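Local coordinates for protein tRNA (cytosine(72)-C(5))-methyltransferase (PDB 5ZVE) that methylates the C5 position of cytosine 72 in several tRNAs, using S-adenosyl-L-methionine as the methyl donor, at residues R30-H35 against P161-P166; Y36-N41 against L71-E76; G104-A109 against A155-L160. All coordinates share one frame; numbering follows the deposited sequence.

Contact 1. Residues R30-H35 against P161-P166; sequences REPVEH and PKFKLP
Pro32 and Phe163 have the nearest CA atoms of the two irregular loop segments, 7.4 Å apart, a spacing filled by side chains. CD of Pro32 sits over one face of the Phe163 ring, offset toward the rim and 3.7 Å from the ring centroid, in a CH-pi contact 24° off the normal. With chi1 of Phe163 at -64°, CG stands beside the backbone N and comes within 3.7 Å of Pro32 CD. The far end of the same ring meets the stem of Glu31, whose CG is 3.9 Å from CZ of Phe163; the carboxylate of Glu31 turns instead to a salt bridge with Arg75. Further along, Leu165 reaches over with both methyl groups, CD1 lying 4.1 Å from CB of Pro32 and CD2 3.9 Å from the carbonyl O of Val33. An alanine in place of Phe163 would probably leave Pro32 CD without its aromatic face and open a gap beside the Glu31 stem. Residues 30-35 follow helix 19-29 of the ferredoxin-like region, whereas 161-166 leave the last PUA strand. The join between these two parts is therefore apolar across the segments, with the charge of Glu31 probably balanced by Arg75 at its margin.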
ATOM      1  N   ARG A  30      13.351   3.272  -2.904  1.00 21.91           N
ATOM      2  CA  ARG A  30      14.124   2.226  -2.242  1.00 25.45           C
ATOM      3  C   ARG A  30      13.945   2.262  -0.729  1.00 25.06           C
ATOM      4  O   ARG A  30      14.252   1.295  -0.040  1.00 30.22           O
ATOM      5  CB  ARG A  30      15.610   2.352  -2.584  1.00 30.97           C
ATOM      6  CG  ARG A  30      16.425   1.093  -2.289  1.00 35.87           C
ATOM      7  CD  ARG A  30      16.789   0.399  -3.567  1.00 34.34           C
ATOM      8  NE  ARG A  30      17.286  -0.965  -3.383  1.00 33.52           N
ATOM      9  CZ  ARG A  30      18.562  -1.301  -3.225  1.00 28.60           C
ATOM     10  NH1 ARG A  30      19.511  -0.375  -3.229  1.00 25.71           N
ATOM     11  NH2 ARG A  30      18.885  -2.578  -3.080  1.00 32.58           N
ATOM     12  N   GLU A  31      13.415   3.372  -0.223  1.00 22.63           N
ATOM     13  CA  GLU A  31      13.271   3.580   1.216  1.00 23.36           C
ATOM     14  C   GLU A  31      11.814   3.456   1.663  1.00 22.90           C
ATOM     15  O   GLU A  31      10.896   3.655   0.864  1.00 20.62           O
ATOM     16  CB  GLU A  31      13.808   4.960   1.610  1.00 20.39           C
ATOM     17  CG  GLU A  31      15.178   5.312   1.048  1.00 24.96           C
ATOM     18  CD  GLU A  31      15.592   6.733   1.399  1.00 27.88           C
ATOM     19  OE1 GLU A  31      14.775   7.460   2.003  1.00 27.88           O
ATOM     20  OE2 GLU A  31      16.730   7.125   1.067  1.00 31.97           O
ATOM     21  N   PRO A  32      11.597   3.122   2.947  1.00 22.66           N
ATOM     22  CA  PRO A  32      10.232   3.119   3.484  1.00 15.74           C
ATOM     23  C   PRO A  32       9.656   4.528   3.489  1.00 20.26           C
ATOM     24  O   PRO A  32      10.419   5.494   3.433  1.00 20.20           O
ATOM     25  CB  PRO A  32      10.407   2.587   4.914  1.00 18.34           C
ATOM     26  CG  PRO A  32      11.770   1.951   4.938  1.00 19.53           C
ATOM     27  CD  PRO A  32      12.589   2.714   3.954  1.00 20.77           C
ATOM     28  N   VAL A  33       8.335   4.645   3.556  1.00 17.13           N
ATOM     29  CA  VAL A  33       7.713   5.961   3.570  1.00 22.10           C
ATOM     30  C   VAL A  33       8.217   6.731   4.784  1.00 25.13           C
ATOM     31  O   VAL A  33       8.473   6.146   5.843  1.00 20.40           O
ATOM     32  CB  VAL A  33       6.171   5.879   3.578  1.00 22.14           C
ATOM     33  CG1 VAL A  33       5.677   5.151   2.325  1.00 20.87           C
ATOM     34  CG2 VAL A  33       5.660   5.200   4.839  1.00 17.98           C
ATOM     35  N   GLU A  34       8.412   8.034   4.606  1.00 24.89           N
ATOM     36  CA  GLU A  34       8.909   8.887   5.679  1.00 20.96           C
ATOM     37  C   GLU A  34       7.823   9.109   6.724  1.00 20.37           C
ATOM     38  O   GLU A  34       8.107   9.217   7.920  1.00 22.80           O
ATOM     39  CB  GLU A  34       9.400  10.227   5.122  1.00 22.28           C
ATOM     40  CG  GLU A  34      10.623  10.131   4.209  1.00 22.02           C
ATOM     41  CD  GLU A  34      10.301   9.654   2.792  1.00 23.19           C
ATOM     42  OE1 GLU A  34       9.125   9.360   2.493  1.00 21.43           O
ATOM     43  OE2 GLU A  34      11.236   9.579   1.970  1.00 23.33           O
ATOM     44  N   HIS A  35       6.579   9.187   6.259  1.00 21.68           N
ATOM     45  CA  HIS A  35       5.427   9.334   7.142  1.00 20.93           C
ATOM     46  C   HIS A  35       4.549   8.091   7.060  1.00 21.21           C
ATOM     47  O   HIS A  35       3.920   7.822   6.030  1.00 23.23           O
ATOM     48  CB  HIS A  35       4.612  10.581   6.789  1.00 22.48           C
ATOM     49  CG  HIS A  35       5.274  11.870   7.172  1.00 26.16           C
ATOM     50  ND1 HIS A  35       4.676  13.096   6.991  1.00 23.32           N
ATOM     51  CD2 HIS A  35       6.494  12.120   7.710  1.00 20.89           C
ATOM     52  CE1 HIS A  35       5.489  14.050   7.417  1.00 20.31           C
ATOM     53  NE2 HIS A  35       6.598  13.483   7.854  1.00 22.83           N
ATOM     54  N   PRO A 161      18.246  -1.600  12.782  1.00 24.50           N
ATOM     55  CA  PRO A 161      17.657  -1.718  11.449  1.00 19.92           C
ATOM     56  C   PRO A 161      18.093  -0.547  10.577  1.00 20.84           C
ATOM     57  O   PRO A 161      18.450   0.495  11.111  1.00 19.91           O
ATOM     58  CB  PRO A 161      16.155  -1.682  11.725  1.00 20.74           C
ATOM     59  CG  PRO A 161      16.040  -0.851  12.960  1.00 23.62           C
ATOM     60  CD  PRO A 161      17.247  -1.208  13.793  1.00 20.46           C
ATOM     61  N   LYS A 162      18.079  -0.716   9.264  1.00 19.26           N
ATOM     62  CA  LYS A 162      18.415   0.382   8.375  1.00 20.85           C
ATOM     63  C   LYS A 162      17.424   1.536   8.578  1.00 24.47           C
ATOM     64  O   LYS A 162      17.813   2.702   8.659  1.00 22.10           O
ATOM     65  CB  LYS A 162      18.417  -0.099   6.927  1.00 19.96           C
ATOM     66  CG  LYS A 162      18.554   0.996   5.903  1.00 26.81           C
ATOM     67  CD  LYS A 162      19.989   1.391   5.674  1.00 24.99           C
ATOM     68  CE  LYS A 162      20.209   1.746   4.215  1.00 22.85           C
ATOM     69  NZ  LYS A 162      21.402   2.615   4.036  1.00 37.71           N
ATOM     70  N   PHE A 163      16.143   1.193   8.679  1.00 20.23           N
ATOM     71  CA  PHE A 163      15.096   2.159   8.994  1.00 19.89           C
ATOM     72  C   PHE A 163      14.198   1.598  10.082  1.00 21.15           C
ATOM     73  O   PHE A 163      14.129   0.386  10.274  1.00 21.58           O
ATOM     74  CB  PHE A 163      14.247   2.499   7.764  1.00 20.29           C
ATOM     75  CG  PHE A 163      15.005   3.180   6.664  1.00 21.04           C
ATOM     76  CD1 PHE A 163      15.183   4.556   6.675  1.00 24.08           C
ATOM     77  CD2 PHE A 163      15.520   2.449   5.605  1.00 21.51           C
ATOM     78  CE1 PHE A 163      15.873   5.190   5.658  1.00 23.81           C
ATOM     79  CE2 PHE A 163      16.207   3.077   4.576  1.00 22.60           C
ATOM     80  CZ  PHE A 163      16.388   4.449   4.605  1.00 20.74           C
ATOM     81  N   LYS A 164      13.509   2.483  10.790  1.00 18.49           N
ATOM     82  CA  LYS A 164      12.589   2.062  11.833  1.00 22.13           C
ATOM     83  C   LYS A 164      11.207   2.690  11.675  1.00 24.46           C
ATOM     84  O   LYS A 164      11.058   3.908  11.715  1.00 19.21           O
ATOM     85  CB  LYS A 164      13.157   2.404  13.208  1.00 27.29           C
ATOM     86  CG  LYS A 164      12.264   2.010  14.369  1.00 30.54           C
ATOM     87  CD  LYS A 164      11.860   0.558  14.298  1.00 31.99           C
ATOM     88  CE  LYS A 164      11.068   0.151  15.532  1.00 41.35           C
ATOM     89  NZ  LYS A 164      10.454  -1.199  15.362  1.00 57.85           N
ATOM     90  N   LEU A 165      10.209   1.831  11.485  1.00 21.98           N
ATOM     91  CA  LEU A 165       8.807   2.211  11.548  1.00 25.41           C
ATOM     92  C   LEU A 165       8.199   1.475  12.731  1.00 29.46           C
ATOM     93  O   LEU A 165       8.617   0.366  13.045  1.00 24.24           O
ATOM     94  CB  LEU A 165       8.067   1.854  10.256  1.00 24.97           C
ATOM     95  CG  LEU A 165       8.411   2.615   8.974  1.00 26.46           C
ATOM     96  CD1 LEU A 165       7.572   2.107   7.814  1.00 26.34           C
ATOM     97  CD2 LEU A 165       8.186   4.096   9.172  1.00 26.13           C
ATOM     98  N   PRO A 166       7.225   2.096  13.409  1.00 28.77           N
ATOM     99  CA  PRO A 166       6.593   1.431  14.554  1.00 30.07           C
ATOM    100  C   PRO A 166       5.887   0.140  14.151  1.00 30.10           C
ATOM    101  O   PRO A 166       5.319   0.073  13.063  1.00 29.66           O
ATOM    102  CB  PRO A 166       5.587   2.476  15.056  1.00 29.05           C
ATOM    103  CG  PRO A 166       5.307   3.327  13.864  1.00 27.99           C
ATOM    104  CD  PRO A 166       6.606   3.399  13.114  1.00 25.27           C
TER

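Contact 2. Residues Y36-N41 against L71-E76; sequences YYIRVN and LYFVRE
Ile38, Leu71 and Phe73 form the apolar centre on one face of an antiparallel strand pair. CG1 of Ile38 packs 3.8 Å from CB of Leu71, while its CD1 lies 3.9 Å from CE1 of Phe73, at that ring's edge. Val40 extends the patch, its CG2 touching CD1 of Leu71. On the other face the non-hydrogen-bonded pair Tyr37 and Tyr72 lie side by side. CB of Tyr72 stands over the centre of the Tyr37 ring, 3.4 Å from its centroid, with the ring planes 40° apart. Chi1 of Tyr72, at 69°, sets its CG between the backbone N and the carbonyl carbon, where it meets CZ of Tyr37. Between the faces, Tyr36 and Phe73 exchange two backbone bonds, Tyr36 N 2.8 Å from Phe73 O and Phe73 N 2.7 Å from Tyr36 O. Ile38 and Leu71 do likewise, at 2.8 Å for Ile38 N to Leu71 O and 3.3 Å for Leu71 N to Ile38 O. Part of the ferredoxin-like region of this RsmB/NOP-family enzyme, they are inner strands of a four-stranded antiparallel sheet, between 62-63 and 179-181. Helix 47-56 packs against Val40, Leu71 and Phe73, helix 184-193 against Tyr37 on the opposite face.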
ATOM      1  N   TYR A  36       4.506   7.336   8.151  1.00 21.14           N
ATOM      2  CA  TYR A  36       3.779   6.073   8.176  1.00 23.67           C
ATOM      3  C   TYR A  36       2.374   6.291   8.720  1.00 23.33           C
ATOM      4  O   TYR A  36       2.191   6.539   9.920  1.00 21.56           O
ATOM      5  CB  TYR A  36       4.531   5.040   9.017  1.00 18.24           C
ATOM      6  CG  TYR A  36       3.929   3.657   8.979  1.00 24.23           C
ATOM      7  CD1 TYR A  36       3.867   2.940   7.788  1.00 24.79           C
ATOM      8  CD2 TYR A  36       3.425   3.066  10.126  1.00 27.05           C
ATOM      9  CE1 TYR A  36       3.321   1.671   7.747  1.00 22.40           C
ATOM     10  CE2 TYR A  36       2.873   1.797  10.094  1.00 26.75           C
ATOM     11  CZ  TYR A  36       2.824   1.107   8.903  1.00 24.92           C
ATOM     12  OH  TYR A  36       2.278  -0.154   8.871  1.00 38.70           O
ATOM     13  N   TYR A  37       1.387   6.197   7.832  1.00 20.34           N
ATOM     14  CA  TYR A  37       0.012   6.580   8.157  1.00 20.95           C
ATOM     15  C   TYR A  37      -0.845   5.400   8.618  1.00 22.06           C
ATOM     16  O   TYR A  37      -0.634   4.255   8.216  1.00 20.64           O
ATOM     17  CB  TYR A  37      -0.656   7.240   6.948  1.00 15.59           C
ATOM     18  CG  TYR A  37      -0.447   8.736   6.845  1.00 18.04           C
ATOM     19  CD1 TYR A  37       0.665   9.263   6.197  1.00 18.84           C
ATOM     20  CD2 TYR A  37      -1.368   9.622   7.389  1.00 17.52           C
ATOM     21  CE1 TYR A  37       0.856  10.633   6.100  1.00 19.40           C
ATOM     22  CE2 TYR A  37      -1.185  10.994   7.296  1.00 18.40           C
ATOM     23  CZ  TYR A  37      -0.075  11.492   6.650  1.00 18.83           C
ATOM     24  OH  TYR A  37       0.106  12.853   6.560  1.00 19.02           O
ATOM     25  N   ILE A  38      -1.809   5.696   9.480  1.00 19.05           N
ATOM     26  CA  ILE A  38      -2.834   4.737   9.861  1.00 19.01           C
ATOM     27  C   ILE A  38      -4.188   5.418   9.778  1.00 22.58           C
ATOM     28  O   ILE A  38      -4.277   6.643   9.879  1.00 20.05           O
ATOM     29  CB  ILE A  38      -2.627   4.194  11.283  1.00 19.88           C
ATOM     30  CG1 ILE A  38      -2.780   5.328  12.310  1.00 20.48           C
ATOM     31  CG2 ILE A  38      -1.272   3.519  11.404  1.00 17.39           C
ATOM     32  CD1 ILE A  38      -2.644   4.888  13.749  1.00 19.64           C
ATOM     33  N   ARG A  39      -5.243   4.637   9.589  1.00 24.88           N
ATOM     34  CA  ARG A  39      -6.577   5.214   9.607  1.00 27.34           C
ATOM     35  C   ARG A  39      -7.239   4.995  10.954  1.00 22.09           C
ATOM     36  O   ARG A  39      -7.308   3.876  11.443  1.00 24.87           O
ATOM     37  CB  ARG A  39      -7.454   4.627   8.497  1.00 25.46           C
ATOM     38  CG  ARG A  39      -8.824   5.295   8.409  1.00 23.94           C
ATOM     39  CD  ARG A  39      -9.711   4.690   7.333  1.00 21.55           C
ATOM     40  NE  ARG A  39     -10.315   3.422   7.739  1.00 23.56           N
ATOM     41  CZ  ARG A  39     -10.058   2.244   7.178  1.00 25.03           C
ATOM     42  NH1 ARG A  39      -9.210   2.156   6.161  1.00 24.12           N
ATOM     43  NH2 ARG A  39     -10.663   1.152   7.628  1.00 23.67           N
ATOM     44  N   VAL A  40      -7.719   6.074  11.555  1.00 24.67           N
ATOM     45  CA  VAL A  40      -8.521   5.956  12.764  1.00 27.90           C
ATOM     46  C   VAL A  40      -9.878   5.365  12.414  1.00 25.36           C
ATOM     47  O   VAL A  40     -10.603   5.913  11.585  1.00 21.76           O
ATOM     48  CB  VAL A  40      -8.724   7.317  13.457  1.00 25.05           C
ATOM     49  CG1 VAL A  40      -9.511   7.141  14.737  1.00 22.20           C
ATOM     50  CG2 VAL A  40      -7.388   7.987  13.718  1.00 15.97           C
ATOM     51  N   ASN A  41     -10.219   4.246  13.042  1.00 25.85           N
ATOM     52  CA  ASN A  41     -11.519   3.637  12.819  1.00 23.78           C
ATOM     53  C   ASN A  41     -12.578   4.341  13.648  1.00 27.34           C
ATOM     54  O   ASN A  41     -12.871   3.942  14.773  1.00 24.51           O
ATOM     55  CB  ASN A  41     -11.492   2.143  13.148  1.00 25.17           C
ATOM     56  CG  ASN A  41     -12.836   1.476  12.924  1.00 26.10           C
ATOM     57  OD1 ASN A  41     -13.714   2.035  12.271  1.00 24.80           O
ATOM     58  ND2 ASN A  41     -13.001   0.276  13.461  1.00 31.04           N
ATOM     59  N   LEU A  71      -3.630   9.621  11.026  1.00 17.90           N
ATOM     60  CA  LEU A  71      -2.513   9.762  11.957  1.00 19.20           C
ATOM     61  C   LEU A  71      -1.280   9.181  11.308  1.00 21.08           C
ATOM     62  O   LEU A  71      -1.375   8.189  10.589  1.00 20.06           O
ATOM     63  CB  LEU A  71      -2.779   9.049  13.284  1.00 19.20           C
ATOM     64  CG  LEU A  71      -3.758   9.673  14.279  1.00 21.10           C
ATOM     65  CD1 LEU A  71      -4.000   8.727  15.432  1.00 19.44           C
ATOM     66  CD2 LEU A  71      -3.234  10.994  14.777  1.00 19.19           C
ATOM     67  N   TYR A  72      -0.118   9.775  11.558  1.00 21.05           N
ATOM     68  CA  TYR A  72       1.098   9.214  10.995  1.00 20.48           C
ATOM     69  C   TYR A  72       2.255   9.220  11.984  1.00 23.90           C
ATOM     70  O   TYR A  72       2.281  10.000  12.939  1.00 23.51           O
ATOM     71  CB  TYR A  72       1.485   9.952   9.702  1.00 22.08           C
ATOM     72  CG  TYR A  72       1.949  11.377   9.891  1.00 22.68           C
ATOM     73  CD1 TYR A  72       3.288  11.662  10.135  1.00 22.91           C
ATOM     74  CD2 TYR A  72       1.053  12.441   9.813  1.00 23.24           C
ATOM     75  CE1 TYR A  72       3.721  12.962  10.308  1.00 31.76           C
ATOM     76  CE2 TYR A  72       1.479  13.747   9.987  1.00 25.32           C
ATOM     77  CZ  TYR A  72       2.815  14.000  10.236  1.00 27.00           C
ATOM     78  OH  TYR A  72       3.258  15.290  10.413  1.00 33.19           O
ATOM     79  N   PHE A  73       3.201   8.321  11.750  1.00 23.78           N
ATOM     80  CA  PHE A  73       4.395   8.229  12.569  1.00 19.87           C
ATOM     81  C   PHE A  73       5.600   8.591  11.726  1.00 19.77           C
ATOM     82  O   PHE A  73       5.682   8.220  10.554  1.00 19.97           O
ATOM     83  CB  PHE A  73       4.554   6.824  13.153  1.00 23.22           C
ATOM     84  CG  PHE A  73       3.357   6.346  13.925  1.00 27.01           C
ATOM     85  CD1 PHE A  73       2.284   5.758  13.278  1.00 20.37           C
ATOM     86  CD2 PHE A  73       3.305   6.494  15.304  1.00 26.49           C
ATOM     87  CE1 PHE A  73       1.182   5.323  13.990  1.00 22.80           C
ATOM     88  CE2 PHE A  73       2.209   6.060  16.021  1.00 23.92           C
ATOM     89  CZ  PHE A  73       1.143   5.475  15.364  1.00 25.48           C
ATOM     90  N   VAL A  74       6.521   9.344  12.309  1.00 16.65           N
ATOM     91  CA  VAL A  74       7.702   9.751  11.573  1.00 20.39           C
ATOM     92  C   VAL A  74       8.698   8.595  11.561  1.00 21.22           C
ATOM     93  O   VAL A  74       8.965   7.970  12.591  1.00 28.34           O
ATOM     94  CB  VAL A  74       8.347  11.013  12.177  1.00 26.47           C
ATOM     95  CG1 VAL A  74       9.610  11.376  11.418  1.00 25.15           C
ATOM     96  CG2 VAL A  74       7.360  12.177  12.140  1.00 23.39           C
ATOM     97  N   ARG A  75       9.258   8.334  10.389  1.00 24.41           N
ATOM     98  CA  ARG A  75      10.199   7.242  10.198  1.00 23.18           C
ATOM     99  C   ARG A  75      11.572   7.586  10.775  1.00 25.07           C
ATOM    100  O   ARG A  75      11.977   8.745  10.779  1.00 25.38           O
ATOM    101  CB  ARG A  75      10.296   6.916   8.706  1.00 23.55           C
ATOM    102  CG  ARG A  75      11.360   5.912   8.333  1.00 26.90           C
ATOM    103  CD  ARG A  75      12.451   6.600   7.541  1.00 24.52           C
ATOM    104  NE  ARG A  75      12.275   6.442   6.108  1.00 21.31           N
ATOM    105  CZ  ARG A  75      12.907   7.165   5.188  1.00 24.63           C
ATOM    106  NH1 ARG A  75      13.749   8.121   5.553  1.00 16.82           N
ATOM    107  NH2 ARG A  75      12.694   6.929   3.901  1.00 20.79           N
ATOM    108  N   GLU A  76      12.278   6.574  11.269  1.00 27.21           N
ATOM    109  CA  GLU A  76      13.635   6.755  11.772  1.00 24.29           C
ATOM    110  C   GLU A  76      14.640   6.118  10.814  1.00 25.07           C
ATOM    111  O   GLU A  76      14.416   5.020  10.306  1.00 28.09           O
ATOM    112  CB  GLU A  76      13.772   6.145  13.169  1.00 29.73           C
ATOM    113  CG  GLU A  76      12.884   6.816  14.213  1.00 31.06           C
ATOM    114  CD  GLU A  76      12.913   6.110  15.558  1.00 36.88           C
ATOM    115  OE1 GLU A  76      13.610   5.083  15.684  1.00 40.50           O
ATOM    116  OE2 GLU A  76      12.222   6.578  16.488  1.00 44.71           O
TER

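Contact 3. Residues G104-A109 against A155-L160; sequences GAMLYA and AVEVTL
The carbonyl O of Leu107 is gripped by two successive backbone amides, Ala155 N at 2.9 Å and Val156 N at 3.0 Å. The bond from Ala155 lies in the carbonyl plane; that from Val156 is tilted 21° out of it. Leu107 N completes the exchange with a bond to Val156 O of 3.1 Å. Two residues facing one in this way make a classic beta bulge, and it lies where the short edge strand 107-108 of the PUA domain sheet joins the long strand 154-161. CB of Ala155 is turned toward the edge strand, and lies 3.4 Å from Leu107 O. Across the pair, CB of Leu107 and CB of Val156 are 4.0 Å apart, on the face covered by Ile127 of strand 124-128. Before the strand begins, Met106 bends across to Glu157 and Val158: CG lies beside the backbone N (chi1 -52°), and bends at chi2 and chi3 bring SD and CE to the other strand. Its SD accepts a weak hydrogen bond, 3.5 Å long, from Val158 N. Beyond the sulphur, CE of Met106 comes within 3.3 Å of Val158 O. The CG2 branch of Val158 lies 3.4 Å from Ala105 O, and Val101 of helix 95-101 touches its side chain too.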
ATOM      1  N   GLY A 104      12.511  -2.439  10.589  1.00 20.18           N
ATOM      2  CA  GLY A 104      12.596  -2.515  12.039  1.00 22.32           C
ATOM      3  C   GLY A 104      12.095  -3.791  12.688  1.00 20.66           C
ATOM      4  O   GLY A 104      12.152  -3.924  13.907  1.00 22.73           O
ATOM      5  N   ALA A 105      11.616  -4.737  11.887  1.00 20.60           N
ATOM      6  CA  ALA A 105      11.195  -6.029  12.427  1.00 20.92           C
ATOM      7  C   ALA A 105      12.384  -6.814  12.955  1.00 26.43           C
ATOM      8  O   ALA A 105      13.511  -6.635  12.495  1.00 24.00           O
ATOM      9  CB  ALA A 105      10.467  -6.848  11.371  1.00 18.38           C
ATOM     10  N   MET A 106      12.127  -7.678  13.932  1.00 24.92           N
ATOM     11  CA  MET A 106      13.094  -8.688  14.333  1.00 23.09           C
ATOM     12  C   MET A 106      13.223  -9.729  13.234  1.00 21.76           C
ATOM     13  O   MET A 106      12.349  -9.837  12.383  1.00 22.87           O
ATOM     14  CB  MET A 106      12.664  -9.357  15.638  1.00 25.72           C
ATOM     15  CG  MET A 106      12.334  -8.399  16.768  1.00 25.60           C
ATOM     16  SD  MET A 106      13.798  -7.524  17.340  1.00 25.73           S
ATOM     17  CE  MET A 106      13.605  -5.945  16.518  1.00 23.62           C
ATOM     18  N   LEU A 107      14.295 -10.512  13.268  1.00 22.71           N
ATOM     19  CA  LEU A 107      14.436 -11.608  12.326  1.00 23.69           C
ATOM     20  C   LEU A 107      14.126 -12.926  13.015  1.00 29.12           C
ATOM     21  O   LEU A 107      14.764 -13.288  14.006  1.00 28.35           O
ATOM     22  CB  LEU A 107      15.838 -11.640  11.722  1.00 22.49           C
ATOM     23  CG  LEU A 107      16.079 -12.776  10.723  1.00 21.87           C
ATOM     24  CD1 LEU A 107      15.107 -12.692   9.557  1.00 24.88           C
ATOM     25  CD2 LEU A 107      17.516 -12.769  10.222  1.00 21.73           C
ATOM     26  N   TYR A 108      13.127 -13.636  12.500  1.00 25.08           N
ATOM     27  CA  TYR A 108      12.750 -14.925  13.060  1.00 28.46           C
ATOM     28  C   TYR A 108      13.322 -16.060  12.220  1.00 30.41           C
ATOM     29  O   TYR A 108      13.681 -15.863  11.058  1.00 29.61           O
ATOM     30  CB  TYR A 108      11.228 -15.023  13.168  1.00 28.09           C
ATOM     31  CG  TYR A 108      10.656 -13.926  14.036  1.00 34.31           C
ATOM     32  CD1 TYR A 108      10.668 -14.037  15.421  1.00 31.19           C
ATOM     33  CD2 TYR A 108      10.133 -12.767  13.475  1.00 31.79           C
ATOM     34  CE1 TYR A 108      10.161 -13.028  16.225  1.00 32.31           C
ATOM     35  CE2 TYR A 108       9.622 -11.755  14.271  1.00 30.17           C
ATOM     36  CZ  TYR A 108       9.640 -11.892  15.647  1.00 33.79           C
ATOM     37  OH  TYR A 108       9.138 -10.892  16.450  1.00 36.18           O
ATOM     38  N   ALA A 109      13.402 -17.246  12.818  1.00 28.76           N
ATOM     39  CA  ALA A 109      14.101 -18.383  12.219  1.00 30.33           C
ATOM     40  C   ALA A 109      13.604 -18.763  10.815  1.00 30.49           C
ATOM     41  O   ALA A 109      14.424 -18.952   9.919  1.00 32.60           O
ATOM     42  CB  ALA A 109      14.033 -19.591  13.148  1.00 32.79           C
ATOM     43  N   ALA A 155      15.547 -15.254  15.952  1.00 29.75           N
ATOM     44  CA  ALA A 155      16.872 -15.614  15.461  1.00 25.95           C
ATOM     45  C   ALA A 155      17.869 -14.475  15.657  1.00 22.77           C
ATOM     46  O   ALA A 155      18.977 -14.683  16.155  1.00 27.73           O
ATOM     47  CB  ALA A 155      16.801 -16.015  13.992  1.00 24.26           C
ATOM     48  N   VAL A 156      17.487 -13.276  15.245  1.00 23.43           N
ATOM     49  CA  VAL A 156      18.319 -12.104  15.479  1.00 23.62           C
ATOM     50  C   VAL A 156      17.473 -10.979  16.046  1.00 24.75           C
ATOM     51  O   VAL A 156      16.475 -10.578  15.451  1.00 23.29           O
ATOM     52  CB  VAL A 156      19.016 -11.612  14.194  1.00 22.73           C
ATOM     53  CG1 VAL A 156      19.877 -10.393  14.493  1.00 20.45           C
ATOM     54  CG2 VAL A 156      19.854 -12.720  13.573  1.00 22.09           C
ATOM     55  N   GLU A 157      17.875 -10.471  17.205  1.00 22.39           N
ATOM     56  CA  GLU A 157      17.282  -9.254  17.725  1.00 22.56           C
ATOM     57  C   GLU A 157      17.896  -8.085  16.980  1.00 21.80           C
ATOM     58  O   GLU A 157      19.086  -7.803  17.127  1.00 18.70           O
ATOM     59  CB  GLU A 157      17.511  -9.132  19.236  1.00 24.75           C
ATOM     60  CG  GLU A 157      16.968  -7.856  19.849  1.00 20.17           C
ATOM     61  CD  GLU A 157      17.298  -7.739  21.327  1.00 27.68           C
ATOM     62  OE1 GLU A 157      17.850  -8.704  21.897  1.00 34.80           O
ATOM     63  OE2 GLU A 157      16.993  -6.689  21.922  1.00 28.35           O
ATOM     64  N   VAL A 158      17.085  -7.419  16.163  1.00 21.85           N
ATOM     65  CA  VAL A 158      17.579  -6.341  15.316  1.00 20.66           C
ATOM     66  C   VAL A 158      17.587  -5.037  16.109  1.00 22.17           C
ATOM     67  O   VAL A 158      16.550  -4.416  16.328  1.00 23.19           O
ATOM     68  CB  VAL A 158      16.728  -6.195  14.031  1.00 24.91           C
ATOM     69  CG1 VAL A 158      17.273  -5.094  13.139  1.00 21.99           C
ATOM     70  CG2 VAL A 158      16.703  -7.509  13.269  1.00 19.32           C
ATOM     71  N   THR A 159      18.777  -4.642  16.544  1.00 21.05           N
ATOM     72  CA  THR A 159      18.970  -3.459  17.363  1.00 20.38           C
ATOM     73  C   THR A 159      19.369  -2.262  16.516  1.00 21.28           C
ATOM     74  O   THR A 159      19.342  -1.124  16.979  1.00 24.28           O
ATOM     75  CB  THR A 159      20.047  -3.700  18.423  1.00 25.41           C
ATOM     76  OG1 THR A 159      21.258  -4.103  17.769  1.00 24.30           O
ATOM     77  CG2 THR A 159      19.610  -4.793  19.380  1.00 25.55           C
ATOM     78  N   LEU A 160      19.770  -2.527  15.279  1.00 20.88           N
ATOM     79  CA  LEU A 160      20.097  -1.454  14.354  1.00 23.34           C
ATOM     80  C   LEU A 160      19.562  -1.756  12.963  1.00 21.42           C
ATOM     81  O   LEU A 160      20.316  -2.134  12.065  1.00 19.77           O
ATOM     82  CB  LEU A 160      21.610  -1.230  14.297  1.00 23.38           C
ATOM     83  CG  LEU A 160      22.032   0.067  13.603  1.00 26.38           C
ATOM     84  CD1 LEU A 160      21.618   1.283  14.431  1.00 19.92           C
ATOM     85  CD2 LEU A 160      23.529   0.058  13.351  1.00 26.03           C
TER

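Contact 1 brackets contacts 2 and 3, which follow one another along the chain. Its residues 30-35 run directly into the first strand of contact 2, and its residues 161-166 continue the second segment of contact 3. Contacts 1 and 2, with centres 12 Å apart, share polar ties, since Arg75 NH2 lies 2.7 Å from Pro32 O and Lys164 N 2.7 Å from Glu76 O. Contacts 1 and 3, besides being continuous in the chain, pack at Pro161 and Gly104, with centres 15 Å apart, whereas contacts 2 and 3 stay about 8 Å apart at their nearest atoms. The Val33 side chain is about 10 Å from that of Cys323, the predicted nucleophile, and the Tyr36 side chain about 13 Å from bound S-adenosyl-L-homocysteine.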